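Exosome complex component Rrp42 (Methanothermobacter thermautotrophicus, PDB 2WNR) probably serves as a non-catalytic component of the exosome, an RNA-degrading complex, and contributes to structuring the active site of its partner Rrp41. Local coordinates at residues D18-N22 against K23-D27; A153-L156 against A157-A161; A199-N203 against E204-D208; G240-R244 against D245-K249; K249-S252 against I253-K257. One frame throughout, in Å; residues are numbered along the deposited sequence.

Overall arrangement
All five contacts are local, each joining adjacent segments, and they follow one another along the chain without nesting or crossing. Contact 1 ends helix 11-21 and turns the chain into the loop before strand 37-41. Contact 2 is an internal part of helix 150-164, near the centre of the chain and touching none of the other four. Contact 3 closes the hairpin of strands 193-201 and 204-207. Contact 4 starts helix 244-268, and contact 5 continues it, sharing Lys249. The hairpin is the hub: Asn21 and Arg25 tie contact 1 to it, Lys200 reaches Asp246 in contact 4, and Ile205 and Leu207 pack on the long helix in contact 5.

Contact 1 (D18-N22 against K23-D27); sequences DLINN and KERID
Leu19 and Glu24 pack against each other where a Schellman motif ends helix 11-21. Lys23, with its positive phi of 72°, is the C-prime residue: Glu24 N bonds back to Leu19 O at 3.0 Å, and Lys23 N makes a weak bond to Ile20 O. The CB of Leu19 lies 3.8 Å from Glu24 O. With CG opposite the backbone N (chi1 -160°), the branch is turned toward the chain leaving the helix: CG comes closer to that oxygen and lies 3.8 Å from Glu24 CG, the two side chains crossing at about a right angle. Methyl CD1 rests 3.9 Å from Glu24 CG, while CD2 reaches farther along the chain, to 3.4 Å from Ile26 N, and also meets Ile26 CG1. An alanine here removes CG and both methyls, and Glu24 CG and the backbone at Ile26 would probably lose their apolar cover, opening a gap beside the helix end. The hairpin of strands 193-201 and 204-207 is held from this turn as well: Asn21 OD1 accepts from Asn203 N, and Arg25 NH2 donates to Leu207 O. On the next residue of the helix, Ile20 CG1 sits 3.5 Å from Glu24 O, the same carbonyl oxygen that Leu19 CG approaches.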
loop_
_atom_site.group_PDB
_atom_site.type_symbol
_atom_site.label_atom_id
_atom_site.label_comp_id
_atom_site.label_asym_id
_atom_site.label_seq_id
_atom_site.Cartn_x
_atom_site.Cartn_y
_atom_site.Cartn_z
ATOM N N ASP A 18 -36.492 -7.735 26.502
ATOM C CA ASP A 18 -37.719 -8.185 27.163
ATOM C C ASP A 18 -38.642 -8.923 26.194
ATOM O O ASP A 18 -39.246 -9.934 26.547
ATOM C CB ASP A 18 -38.451 -7.003 27.810
ATOM C CG ASP A 18 -37.846 -6.594 29.152
ATOM O OD1 ASP A 18 -38.608 -6.114 30.024
ATOM O OD2 ASP A 18 -36.616 -6.753 29.336
ATOM N N LEU A 19 -38.723 -8.410 24.971
ATOM C CA LEU A 19 -39.515 -9.004 23.903
ATOM C C LEU A 19 -39.048 -10.431 23.576
ATOM O O LEU A 19 -39.852 -11.369 23.580
ATOM C CB LEU A 19 -39.422 -8.111 22.667
ATOM C CG LEU A 19 -40.447 -8.170 21.535
ATOM C CD1 LEU A 19 -41.677 -7.318 21.823
ATOM C CD2 LEU A 19 -39.761 -7.683 20.281
ATOM N N ILE A 20 -37.749 -10.584 23.304
ATOM C CA ILE A 20 -37.157 -11.878 22.955
ATOM C C ILE A 20 -37.135 -12.866 24.120
ATOM O O ILE A 20 -37.198 -14.074 23.894
ATOM C CB ILE A 20 -35.744 -11.714 22.350
ATOM C CG1 ILE A 20 -35.851 -11.215 20.909
ATOM C CG2 ILE A 20 -34.977 -13.034 22.372
ATOM C CD1 ILE A 20 -34.624 -10.512 20.407
ATOM N N ASN A 21 -37.053 -12.357 25.352
ATOM C CA ASN A 21 -37.146 -13.206 26.550
ATOM C C ASN A 21 -38.557 -13.738 26.760
ATOM O O ASN A 21 -38.748 -14.781 27.384
ATOM C CB ASN A 21 -36.653 -12.479 27.808
ATOM C CG ASN A 21 -35.130 -12.468 27.930
ATOM O OD1 ASN A 21 -34.424 -13.229 27.259
ATOM N ND2 ASN A 21 -34.619 -11.598 28.795
ATOM N N ASN A 22 -39.539 -13.009 26.236
ATOM C CA ASN A 22 -40.922 -13.474 26.244
ATOM C C ASN A 22 -41.330 -14.030 24.871
ATOM O O ASN A 22 -42.512 -14.046 24.509
ATOM C CB ASN A 22 -41.878 -12.380 26.732
ATOM C CG ASN A 22 -43.084 -12.947 27.476
ATOM O OD1 ASN A 22 -42.940 -13.735 28.414
ATOM N ND2 ASN A 22 -44.279 -12.541 27.059
ATOM N N LYS A 23 -40.317 -14.471 24.123
ATOM C CA LYS A 23 -40.458 -15.303 22.921
ATOM C C LYS A 23 -41.021 -14.651 21.654
ATOM O O LYS A 23 -41.614 -15.338 20.823
ATOM C CB LYS A 23 -41.210 -16.610 23.232
ATOM C CG LYS A 23 -40.305 -17.768 23.632
ATOM C CD LYS A 23 -39.931 -17.723 25.106
ATOM C CE LYS A 23 -38.836 -18.726 25.419
ATOM N NZ LYS A 23 -38.490 -18.718 26.866
ATOM N N GLU A 24 -40.818 -13.347 21.489
ATOM C CA GLU A 24 -41.235 -12.683 20.248
ATOM C C GLU A 24 -40.219 -11.671 19.727
ATOM O O GLU A 24 -39.373 -11.180 20.473
ATOM C CB GLU A 24 -42.657 -12.092 20.343
ATOM C CG GLU A 24 -42.885 -11.056 21.440
ATOM C CD GLU A 24 -44.352 -10.911 21.785
ATOM O OE1 GLU A 24 -44.957 -9.871 21.436
ATOM O OE2 GLU A 24 -44.907 -11.850 22.390
ATOM N N ARG A 25 -40.308 -11.371 18.437
ATOM C CA ARG A 25 -39.367 -10.469 17.800
ATOM C C ARG A 25 -40.081 -9.270 17.209
ATOM O O ARG A 25 -41.283 -9.316 16.963
ATOM C CB ARG A 25 -38.565 -11.202 16.725
ATOM C CG ARG A 25 -37.737 -12.331 17.281
ATOM C CD ARG A 25 -36.475 -12.469 16.503
ATOM N NE ARG A 25 -36.446 -13.675 15.691
ATOM C CZ ARG A 25 -35.478 -13.971 14.829
ATOM N NH1 ARG A 25 -34.457 -13.141 14.642
ATOM N NH2 ARG A 25 -35.538 -15.102 14.143
ATOM N N ILE A 26 -39.330 -8.196 16.989
ATOM C CA ILE A 26 -39.876 -6.959 16.444
ATOM C C ILE A 26 -40.704 -7.179 15.172
ATOM O O ILE A 26 -41.835 -6.689 15.069
ATOM C CB ILE A 26 -38.760 -5.887 16.263
ATOM C CG1 ILE A 26 -38.804 -4.879 17.423
ATOM C CG2 ILE A 26 -38.844 -5.179 14.895
ATOM C CD1 ILE A 26 -40.091 -4.030 17.502
ATOM N N ASP A 27 -40.150 -7.938 14.227
ATOM C CA ASP A 27 -40.849 -8.223 12.973
ATOM C C ASP A 27 -41.811 -9.414 13.093
ATOM O O ASP A 27 -42.395 -9.855 12.101
ATOM C CB ASP A 27 -39.859 -8.414 11.820
ATOM C CG ASP A 27 -39.032 -9.678 11.956
ATOM O OD1 ASP A 27 -38.724 -10.086 13.101
ATOM O OD2 ASP A 27 -38.684 -10.252 10.901
#

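Contact 2 (A153-L156 against A157-A161); sequences AAVL and ATVAA
Thr158 grips Ala154 twice across one turn of helix 150-164, in the RNase PH-type domain of this Rrp42 subfamily protein. Its backbone N donates to Ala154 O at 2.9 Å in the usual i to i+4 bond, and its hydroxyl OG1 donates to the same oxygen at 2.7 Å from above the carbonyl plane. The chi1 of -51° makes this possible: it puts OG1 beside the backbone N and pointing toward the preceding turn, with CG2 on the side of the carbonyl carbon. A buried hydroxyl is thereby satisfied within its own helix. A valine in its place lacks the hydroxyl, and Ala154 O would probably keep just the backbone bond of the pair. Regular i to i+4 bonds continue with Val159 N to Val155 O and Ala160 N to Leu156 O, both at 2.9 Å. The tight part is the run of small alanines, whose methyls let neighbouring elements come close to the backbone. Side chain against side chain within the helix the fit is looser: Val155 CG1 and Val159 CG2 are 4.3 Å apart. No side of this contact faces solvent. The helix packs between strands 49-55 and 58-69, on which Ala153, Ala157 and Ala161 lie, helix 102-117, which Ala154 and Thr158 meet at Val111, and strand 193-201, where Val155, Leu156 and Val159 press on Leu194.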
loop_
_atom_site.group_PDB
_atom_site.type_symbol
_atom_site.label_atom_id
_atom_site.label_comp_id
_atom_site.label_asym_id
_atom_site.label_seq_id
_atom_site.Cartn_x
_atom_site.Cartn_y
_atom_site.Cartn_z
ATOM N N ALA A 153 -26.362 -15.259 4.458
ATOM C CA ALA A 153 -26.572 -14.748 3.104
ATOM C C ALA A 153 -25.354 -15.002 2.216
ATOM O O ALA A 153 -25.500 -15.378 1.050
ATOM C CB ALA A 153 -26.895 -13.271 3.142
ATOM N N ALA A 154 -24.162 -14.812 2.783
ATOM C CA ALA A 154 -22.910 -14.978 2.046
ATOM C C ALA A 154 -22.678 -16.426 1.658
ATOM O O ALA A 154 -22.419 -16.721 0.497
ATOM C CB ALA A 154 -21.737 -14.426 2.831
ATOM N N VAL A 155 -22.793 -17.327 2.622
ATOM C CA VAL A 155 -22.573 -18.751 2.367
ATOM C C VAL A 155 -23.584 -19.253 1.336
ATOM O O VAL A 155 -23.246 -20.002 0.417
ATOM C CB VAL A 155 -22.663 -19.581 3.672
ATOM C CG1 VAL A 155 -22.737 -21.065 3.369
ATOM C CG2 VAL A 155 -21.474 -19.275 4.571
ATOM N N LEU A 156 -24.824 -18.805 1.494
ATOM C CA LEU A 156 -25.909 -19.205 0.616
ATOM C C LEU A 156 -25.640 -18.784 -0.832
ATOM O O LEU A 156 -25.827 -19.575 -1.753
ATOM C CB LEU A 156 -27.221 -18.609 1.125
ATOM C CG LEU A 156 -28.565 -19.063 0.552
ATOM C CD1 LEU A 156 -28.607 -20.563 0.230
ATOM C CD2 LEU A 156 -29.653 -18.703 1.539
ATOM N N ALA A 157 -25.185 -17.544 -1.012
ATOM C CA ALA A 157 -24.905 -16.984 -2.334
ATOM C C ALA A 157 -23.663 -17.614 -2.983
ATOM O O ALA A 157 -23.650 -17.862 -4.191
ATOM C CB ALA A 157 -24.757 -15.469 -2.250
ATOM N N THR A 158 -22.631 -17.867 -2.179
ATOM C CA THR A 158 -21.411 -18.486 -2.664
ATOM C C THR A 158 -21.701 -19.906 -3.127
ATOM O O THR A 158 -21.322 -20.280 -4.237
ATOM C CB THR A 158 -20.335 -18.509 -1.587
ATOM O OG1 THR A 158 -20.192 -17.195 -1.033
ATOM C CG2 THR A 158 -18.994 -18.954 -2.177
ATOM N N VAL A 159 -22.394 -20.679 -2.285
ATOM C CA VAL A 159 -22.818 -22.018 -2.662
ATOM C C VAL A 159 -23.648 -21.969 -3.942
ATOM O O VAL A 159 -23.387 -22.731 -4.884
ATOM C CB VAL A 159 -23.562 -22.757 -1.511
ATOM C CG1 VAL A 159 -24.241 -24.023 -2.012
ATOM C CG2 VAL A 159 -22.582 -23.132 -0.410
ATOM N N ALA A 160 -24.624 -21.062 -3.988
ATOM C CA ALA A 160 -25.475 -20.928 -5.167
ATOM C C ALA A 160 -24.635 -20.639 -6.413
ATOM O O ALA A 160 -24.790 -21.305 -7.440
ATOM C CB ALA A 160 -26.534 -19.851 -4.960
ATOM N N ALA A 161 -23.724 -19.670 -6.302
ATOM C CA ALA A 161 -22.877 -19.277 -7.424
ATOM C C ALA A 161 -21.998 -20.432 -7.921
ATOM O O ALA A 161 -21.790 -20.599 -9.124
ATOM C CB ALA A 161 -22.034 -18.081 -7.045
#

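Contact 3 (A199-N203 against E204-D208); sequences AKIGN and EIVLD
A beta hairpin with a two-residue loop brings Ile201 and Glu204 side by side round a type II' turn, with Gly202 (positive phi, 55°) and Asn203 at its corners. Ile201 and Glu204 form the closing hydrogen-bonded pair: Glu204 N donates to Ile201 O, and Ile201 N to Glu204 O, both at 2.9 Å. Ala199 and Val206 form the other hydrogen-bonded pair, Ala199 N reaching Val206 O at 2.7 Å. Between them Lys200 and Ile205 make a non-hydrogen-bonded pair, flanked by CA-H...O contacts from Ile205 CA to Ala199 O and from Lys200 CA to Glu204 O. The axes of strand segments 199-201 and 204-207 run at 140°, antiparallel with a twist. Within this chain, strand 204-207 is outermost in a four-stranded antiparallel sheet. Ala199, Ile201, Glu204 and Val206 share one face, where Ile20 of helix 11-21 lies on the last three; there Ile201 CD1 is 4.4 Å from Val206 CG2. Lys200 and Ile205 point to the opposite face, Ile205 touching Lys249 and Ala250 of helix 244-268. The lysine chain bends at chi2 (84°), bringing CD within 3.7 Å of Glu204 O before NZ reaches its salt-bridge partner Asp246. In Glu204, chi1 puts CG beside the backbone N, 3.6 Å from Asn203 C, and the chi2 bend turns CD over Asn203, 3.8 Å from Asn203 O; OE2 forms a salt bridge with Lys23.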
loop_
_atom_site.group_PDB
_atom_site.type_symbol
_atom_site.label_atom_id
_atom_site.label_comp_id
_atom_site.label_asym_id
_atom_site.label_seq_id
_atom_site.Cartn_x
_atom_site.Cartn_y
_atom_site.Cartn_z
ATOM N N ALA A 199 -28.039 -15.213 17.236
ATOM C CA ALA A 199 -27.658 -14.092 18.076
ATOM C C ALA A 199 -28.165 -14.292 19.498
ATOM O O ALA A 199 -29.350 -14.553 19.704
ATOM C CB ALA A 199 -28.194 -12.793 17.496
ATOM N N LYS A 200 -27.263 -14.177 20.472
ATOM C CA LYS A 200 -27.650 -14.211 21.883
ATOM C C LYS A 200 -28.202 -12.857 22.315
ATOM O O LYS A 200 -27.474 -11.860 22.371
ATOM C CB LYS A 200 -26.468 -14.609 22.766
ATOM C CG LYS A 200 -26.741 -14.581 24.277
ATOM C CD LYS A 200 -27.404 -15.855 24.777
ATOM C CE LYS A 200 -27.606 -15.817 26.284
ATOM N NZ LYS A 200 -26.353 -15.941 27.071
ATOM N N ILE A 201 -29.498 -12.835 22.596
ATOM C CA ILE A 201 -30.163 -11.661 23.128
ATOM C C ILE A 201 -30.904 -12.130 24.365
ATOM O O ILE A 201 -31.578 -13.169 24.332
ATOM C CB ILE A 201 -31.134 -11.015 22.104
ATOM C CG1 ILE A 201 -30.366 -10.552 20.862
ATOM C CG2 ILE A 201 -31.848 -9.821 22.729
ATOM C CD1 ILE A 201 -31.181 -10.503 19.583
ATOM N N GLY A 202 -30.772 -11.368 25.453
ATOM C CA GLY A 202 -31.337 -11.748 26.736
ATOM C C GLY A 202 -30.832 -13.124 27.098
ATOM O O GLY A 202 -29.628 -13.366 27.083
ATOM N N ASN A 203 -31.758 -14.032 27.396
ATOM C CA ASN A 203 -31.414 -15.420 27.723
ATOM C C ASN A 203 -31.646 -16.373 26.550
ATOM O O ASN A 203 -31.664 -17.591 26.723
ATOM C CB ASN A 203 -32.233 -15.896 28.928
ATOM C CG ASN A 203 -32.067 -15.006 30.145
ATOM O OD1 ASN A 203 -33.033 -14.737 30.849
ATOM N ND2 ASN A 203 -30.843 -14.551 30.406
ATOM N N GLU A 204 -31.835 -15.818 25.359
ATOM C CA GLU A 204 -32.274 -16.611 24.221
ATOM C C GLU A 204 -31.275 -16.544 23.086
ATOM O O GLU A 204 -30.589 -15.536 22.915
ATOM C CB GLU A 204 -33.643 -16.119 23.719
ATOM C CG GLU A 204 -34.762 -16.095 24.768
ATOM C CD GLU A 204 -35.150 -17.477 25.268
ATOM O OE1 GLU A 204 -34.884 -18.474 24.555
ATOM O OE2 GLU A 204 -35.725 -17.562 26.381
ATOM N N ILE A 205 -31.190 -17.615 22.308
ATOM C CA ILE A 205 -30.527 -17.518 21.012
ATOM C C ILE A 205 -31.574 -17.396 19.902
ATOM O O ILE A 205 -32.559 -18.144 19.871
ATOM C CB ILE A 205 -29.513 -18.657 20.738
ATOM C CG1 ILE A 205 -30.127 -20.029 21.009
ATOM C CG2 ILE A 205 -28.237 -18.449 21.572
ATOM C CD1 ILE A 205 -29.466 -21.148 20.240
ATOM N N VAL A 206 -31.377 -16.422 19.017
ATOM C CA VAL A 206 -32.316 -16.228 17.924
ATOM C C VAL A 206 -31.632 -16.449 16.599
ATOM O O VAL A 206 -30.509 -15.995 16.397
ATOM C CB VAL A 206 -33.098 -14.858 17.928
ATOM C CG1 VAL A 206 -33.438 -14.352 19.313
ATOM C CG2 VAL A 206 -32.509 -13.819 17.006
ATOM N N LEU A 207 -32.319 -17.150 15.702
ATOM C CA LEU A 207 -31.755 -17.501 14.407
ATOM C C LEU A 207 -31.961 -16.369 13.411
ATOM O O LEU A 207 -33.042 -15.789 13.351
ATOM C CB LEU A 207 -32.375 -18.807 13.889
ATOM C CG LEU A 207 -32.110 -19.302 12.462
ATOM C CD1 LEU A 207 -30.652 -19.699 12.264
ATOM C CD2 LEU A 207 -33.028 -20.479 12.156
ATOM N N ASP A 208 -30.908 -16.066 12.652
ATOM C CA ASP A 208 -30.942 -15.099 11.555
ATOM C C ASP A 208 -31.349 -13.703 12.052
ATOM O O ASP A 208 -32.510 -13.291 11.915
ATOM C CB ASP A 208 -31.842 -15.622 10.429
ATOM C CG ASP A 208 -32.024 -14.631 9.313
ATOM O OD1 ASP A 208 -31.034 -13.982 8.939
ATOM O OD2 ASP A 208 -33.162 -14.496 8.809
#

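Contact 4 (G240-R244 against D245-K249); sequences GPLTR and DDVLK
Thr243 and Asp246 face each other obliquely in a capping box that starts helix 244-268. Thr243, the N-cap, has OG1 between its backbone N and carbonyl carbon (chi1 68°), where it accepts from Asp246 N at 3.2 Å. Asp246 returns the bond: its OD2 takes the N-H of Thr243 at 3.3 Å, the donor standing 44° out of the carboxylate plane. Just outside the box, Leu242 and Val247 cross at about a right angle, CD2 of the leucine lying 4.0 Å from CG2 of the valine; a residue before the N-cap packed on the fourth helical residue is a hydrophobic staple. Leu242 also rests on Ala219 and Ile221 of strand 219-226. On another side of the helix, the extended Arg244 chain passes Leu248, whose CD1 lies over one face of the guanidinium, 3.3 Å above its plane and offset toward the rim, with NH1 at 3.4 Å. Beyond the two segments, Arg244 NE forms a salt bridge with an acidic side chain of a different protein in the assembly, which also packs apolar groups on Arg244 and Val247. The Asp246 carboxylate thus stands at the positive end of the helix dipole and takes a backbone N-H, with the positive charge of Lys200 nearby, surroundings that would probably favour its ionised form.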
loop_
_atom_site.group_PDB
_atom_site.type_symbol
_atom_site.label_atom_id
_atom_site.label_comp_id
_atom_site.label_asym_id
_atom_site.label_seq_id
_atom_site.Cartn_x
_atom_site.Cartn_y
_atom_site.Cartn_z
ATOM N N GLY A 240 -19.647 -10.131 24.042
ATOM C CA GLY A 240 -20.122 -10.877 25.215
ATOM C C GLY A 240 -19.901 -12.380 25.121
ATOM O O GLY A 240 -19.496 -12.884 24.082
ATOM N N PRO A 241 -20.173 -13.111 26.209
ATOM C CA PRO A 241 -19.966 -14.548 26.227
ATOM C C PRO A 241 -21.162 -15.392 25.777
ATOM O O PRO A 241 -22.284 -14.900 25.695
ATOM C CB PRO A 241 -19.670 -14.840 27.700
ATOM C CG PRO A 241 -20.065 -13.626 28.461
ATOM C CD PRO A 241 -20.620 -12.617 27.520
ATOM N N LEU A 242 -20.888 -16.659 25.481
ATOM C CA LEU A 242 -21.907 -17.685 25.298
ATOM C C LEU A 242 -21.752 -18.722 26.414
ATOM O O LEU A 242 -20.655 -18.897 26.970
ATOM C CB LEU A 242 -21.705 -18.366 23.949
ATOM C CG LEU A 242 -22.491 -17.968 22.695
ATOM C CD1 LEU A 242 -22.845 -16.485 22.620
ATOM C CD2 LEU A 242 -21.739 -18.390 21.444
ATOM N N THR A 243 -22.836 -19.412 26.747
ATOM C CA THR A 243 -22.745 -20.550 27.659
ATOM C C THR A 243 -22.631 -21.849 26.851
ATOM O O THR A 243 -22.894 -21.873 25.637
ATOM C CB THR A 243 -23.948 -20.616 28.614
ATOM O OG1 THR A 243 -25.130 -20.926 27.873
ATOM C CG2 THR A 243 -24.142 -19.289 29.338
ATOM N N ARG A 244 -22.232 -22.925 27.520
ATOM C CA ARG A 244 -22.221 -24.251 26.910
ATOM C C ARG A 244 -23.591 -24.606 26.299
ATOM O O ARG A 244 -23.659 -25.111 25.180
ATOM C CB ARG A 244 -21.797 -25.301 27.943
ATOM C CG ARG A 244 -21.531 -26.677 27.357
ATOM C CD ARG A 244 -21.129 -27.665 28.437
ATOM N NE ARG A 244 -21.017 -29.021 27.908
ATOM C CZ ARG A 244 -22.032 -29.875 27.791
ATOM N NH1 ARG A 244 -23.261 -29.528 28.159
ATOM N NH2 ARG A 244 -21.819 -31.081 27.293
ATOM N N ASP A 245 -24.672 -24.327 27.030
ATOM C CA ASP A 245 -26.020 -24.649 26.562
ATOM C C ASP A 245 -26.358 -23.877 25.301
ATOM O O ASP A 245 -26.937 -24.440 24.372
ATOM C CB ASP A 245 -27.078 -24.394 27.645
ATOM C CG ASP A 245 -27.040 -25.429 28.768
ATOM O OD1 ASP A 245 -26.229 -26.393 28.704
ATOM O OD2 ASP A 245 -27.830 -25.272 29.728
ATOM N N ASP A 246 -25.988 -22.595 25.269
ATOM C CA ASP A 246 -26.205 -21.744 24.097
ATOM C C ASP A 246 -25.563 -22.346 22.856
ATOM O O ASP A 246 -26.182 -22.399 21.800
ATOM C CB ASP A 246 -25.653 -20.339 24.322
ATOM C CG ASP A 246 -26.423 -19.562 25.367
ATOM O OD1 ASP A 246 -27.574 -19.920 25.678
ATOM O OD2 ASP A 246 -25.868 -18.577 25.888
ATOM N N VAL A 247 -24.329 -22.820 22.994
ATOM C CA VAL A 247 -23.596 -23.361 21.867
ATOM C C VAL A 247 -24.226 -24.647 21.360
ATOM O O VAL A 247 -24.478 -24.786 20.157
ATOM C CB VAL A 247 -22.132 -23.580 22.223
ATOM C CG1 VAL A 247 -21.413 -24.380 21.134
ATOM C CG2 VAL A 247 -21.457 -22.229 22.448
ATOM N N LEU A 248 -24.502 -25.568 22.279
ATOM C CA LEU A 248 -25.067 -26.868 21.925
ATOM C C LEU A 248 -26.493 -26.758 21.388
ATOM O O LEU A 248 -26.897 -27.541 20.522
ATOM C CB LEU A 248 -25.005 -27.825 23.113
ATOM C CG LEU A 248 -23.609 -28.202 23.624
ATOM C CD1 LEU A 248 -23.754 -29.185 24.769
ATOM C CD2 LEU A 248 -22.708 -28.794 22.533
ATOM N N LYS A 249 -27.242 -25.787 21.906
ATOM C CA LYS A 249 -28.587 -25.500 21.416
ATOM C C LYS A 249 -28.516 -25.007 19.972
ATOM O O LYS A 249 -29.262 -25.476 19.115
ATOM C CB LYS A 249 -29.288 -24.478 22.320
ATOM C CG LYS A 249 -30.745 -24.207 21.964
ATOM C CD LYS A 249 -31.494 -23.518 23.100
ATOM C CE LYS A 249 -32.908 -23.126 22.653
ATOM N NZ LYS A 249 -33.793 -22.779 23.801
#

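Contact 5 (K249-S252 against I253-K257); sequences KAVS and IAVEK
Ile253 packs back along helix 244-268 onto Lys249, the two side chains lying side by side and pointing the same way. With chi1 at -71°, CG1 stands beside the backbone N and carries CD1 back over the previous turn, where this methyl is 3.3 Å from Lys249 O and 3.8 Å from Lys249 CG. The carbonyl it covers is also taken by Ile253 N, at 3.0 Å. The aliphatic part of the lysine thus lies beside a buried isoleucine, and both side chains touch His32. Ser252, one residue back, is more polar and exposed. Ser252 meets the next turn through its carbonyl: Glu256 N is bonded weakly to Ser252 O, at 3.3 Å and bent to 136°, and more closely to Ile253 O, at 2.8 Å, so the bonding shifts there toward i to i+3. Glu256 CG lies beside Ser252 O. Val251 makes the third contact. Its CG1 lies alongside Val255 CG2 at 4.0 Å, while Val255 N bonds to Val251 O at 2.8 Å. Both valines also pack on apolar side chains of another protein in the assembly. Between these sides, Ala250 and Ala254 turn their methyls to the sheet, onto Phe198 and strand 219-226. The chemistry is accordingly divided round the helix: the alanines, with Ile253, toward the sheet, the aliphatic chain of Lys249 beside that isoleucine, paired valines toward the neighbouring subunit, and Ser252 with Glu256 on the exposed side, where the backbone bonding changes its spacing.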
loop_
_atom_site.group_PDB
_atom_site.type_symbol
_atom_site.label_atom_id
_atom_site.label_comp_id
_atom_site.label_asym_id
_atom_site.label_seq_id
_atom_site.Cartn_x
_atom_site.Cartn_y
_atom_site.Cartn_z
ATOM N N LYS A 249 -27.242 -25.787 21.906
ATOM C CA LYS A 249 -28.587 -25.500 21.416
ATOM C C LYS A 249 -28.516 -25.007 19.972
ATOM O O LYS A 249 -29.262 -25.476 19.115
ATOM C CB LYS A 249 -29.288 -24.478 22.320
ATOM C CG LYS A 249 -30.745 -24.207 21.964
ATOM C CD LYS A 249 -31.494 -23.518 23.100
ATOM C CE LYS A 249 -32.908 -23.126 22.653
ATOM N NZ LYS A 249 -33.793 -22.779 23.801
ATOM N N ALA A 250 -27.605 -24.074 19.712
ATOM C CA ALA A 250 -27.377 -23.560 18.359
ATOM C C ALA A 250 -26.998 -24.661 17.365
ATOM O O ALA A 250 -27.528 -24.695 16.265
ATOM C CB ALA A 250 -26.329 -22.442 18.368
ATOM N N VAL A 251 -26.094 -25.559 17.747
ATOM C CA VAL A 251 -25.808 -26.735 16.929
ATOM C C VAL A 251 -27.111 -27.469 16.620
ATOM O O VAL A 251 -27.458 -27.672 15.453
ATOM C CB VAL A 251 -24.794 -27.687 17.615
ATOM C CG1 VAL A 251 -24.757 -29.049 16.916
ATOM C CG2 VAL A 251 -23.408 -27.043 17.654
ATOM N N SER A 252 -27.841 -27.828 17.672
ATOM C CA SER A 252 -29.097 -28.560 17.538
ATOM C C SER A 252 -30.005 -27.946 16.468
ATOM O O SER A 252 -30.352 -28.622 15.497
ATOM C CB SER A 252 -29.815 -28.662 18.890
ATOM O OG SER A 252 -30.990 -29.443 18.788
ATOM N N ILE A 253 -30.365 -26.671 16.631
ATOM C CA ILE A 253 -31.182 -25.979 15.628
ATOM C C ILE A 253 -30.515 -26.014 14.251
ATOM O O ILE A 253 -31.136 -26.448 13.280
ATOM C CB ILE A 253 -31.568 -24.512 16.022
ATOM C CG1 ILE A 253 -32.593 -24.494 17.162
ATOM C CG2 ILE A 253 -32.177 -23.785 14.856
ATOM C CD1 ILE A 253 -32.058 -23.931 18.446
ATOM N N ALA A 254 -29.257 -25.585 14.174
ATOM C CA ALA A 254 -28.545 -25.529 12.893
ATOM C C ALA A 254 -28.641 -26.850 12.123
ATOM O O ALA A 254 -28.929 -26.857 10.921
ATOM C CB ALA A 254 -27.088 -25.109 13.089
ATOM N N VAL A 255 -28.442 -27.963 12.828
ATOM C CA VAL A 255 -28.497 -29.296 12.223
ATOM C C VAL A 255 -29.903 -29.687 11.698
ATOM O O VAL A 255 -30.023 -30.511 10.788
ATOM C CB VAL A 255 -27.878 -30.359 13.182
ATOM C CG1 VAL A 255 -28.077 -31.782 12.672
ATOM C CG2 VAL A 255 -26.392 -30.079 13.363
ATOM N N GLU A 256 -30.957 -29.086 12.247
ATOM C CA GLU A 256 -32.314 -29.357 11.759
ATOM C C GLU A 256 -32.818 -28.322 10.747
ATOM O O GLU A 256 -33.782 -28.570 10.034
ATOM C CB GLU A 256 -33.307 -29.524 12.917
ATOM C CG GLU A 256 -33.602 -28.244 13.703
ATOM C CD GLU A 256 -34.835 -28.364 14.589
ATOM O OE1 GLU A 256 -34.819 -29.187 15.534
ATOM O OE2 GLU A 256 -35.812 -27.624 14.335
ATOM N N LYS A 257 -32.157 -27.172 10.687
ATOM C CA LYS A 257 -32.494 -26.129 9.716
ATOM C C LYS A 257 -31.773 -26.278 8.370
ATOM O O LYS A 257 -32.395 -26.149 7.323
ATOM C CB LYS A 257 -32.249 -24.730 10.303
ATOM C CG LYS A 257 -33.279 -24.295 11.349
ATOM C CD LYS A 257 -34.590 -23.886 10.697
ATOM C CE LYS A 257 -35.719 -23.831 11.699
ATOM N NZ LYS A 257 -36.933 -23.276 11.056
#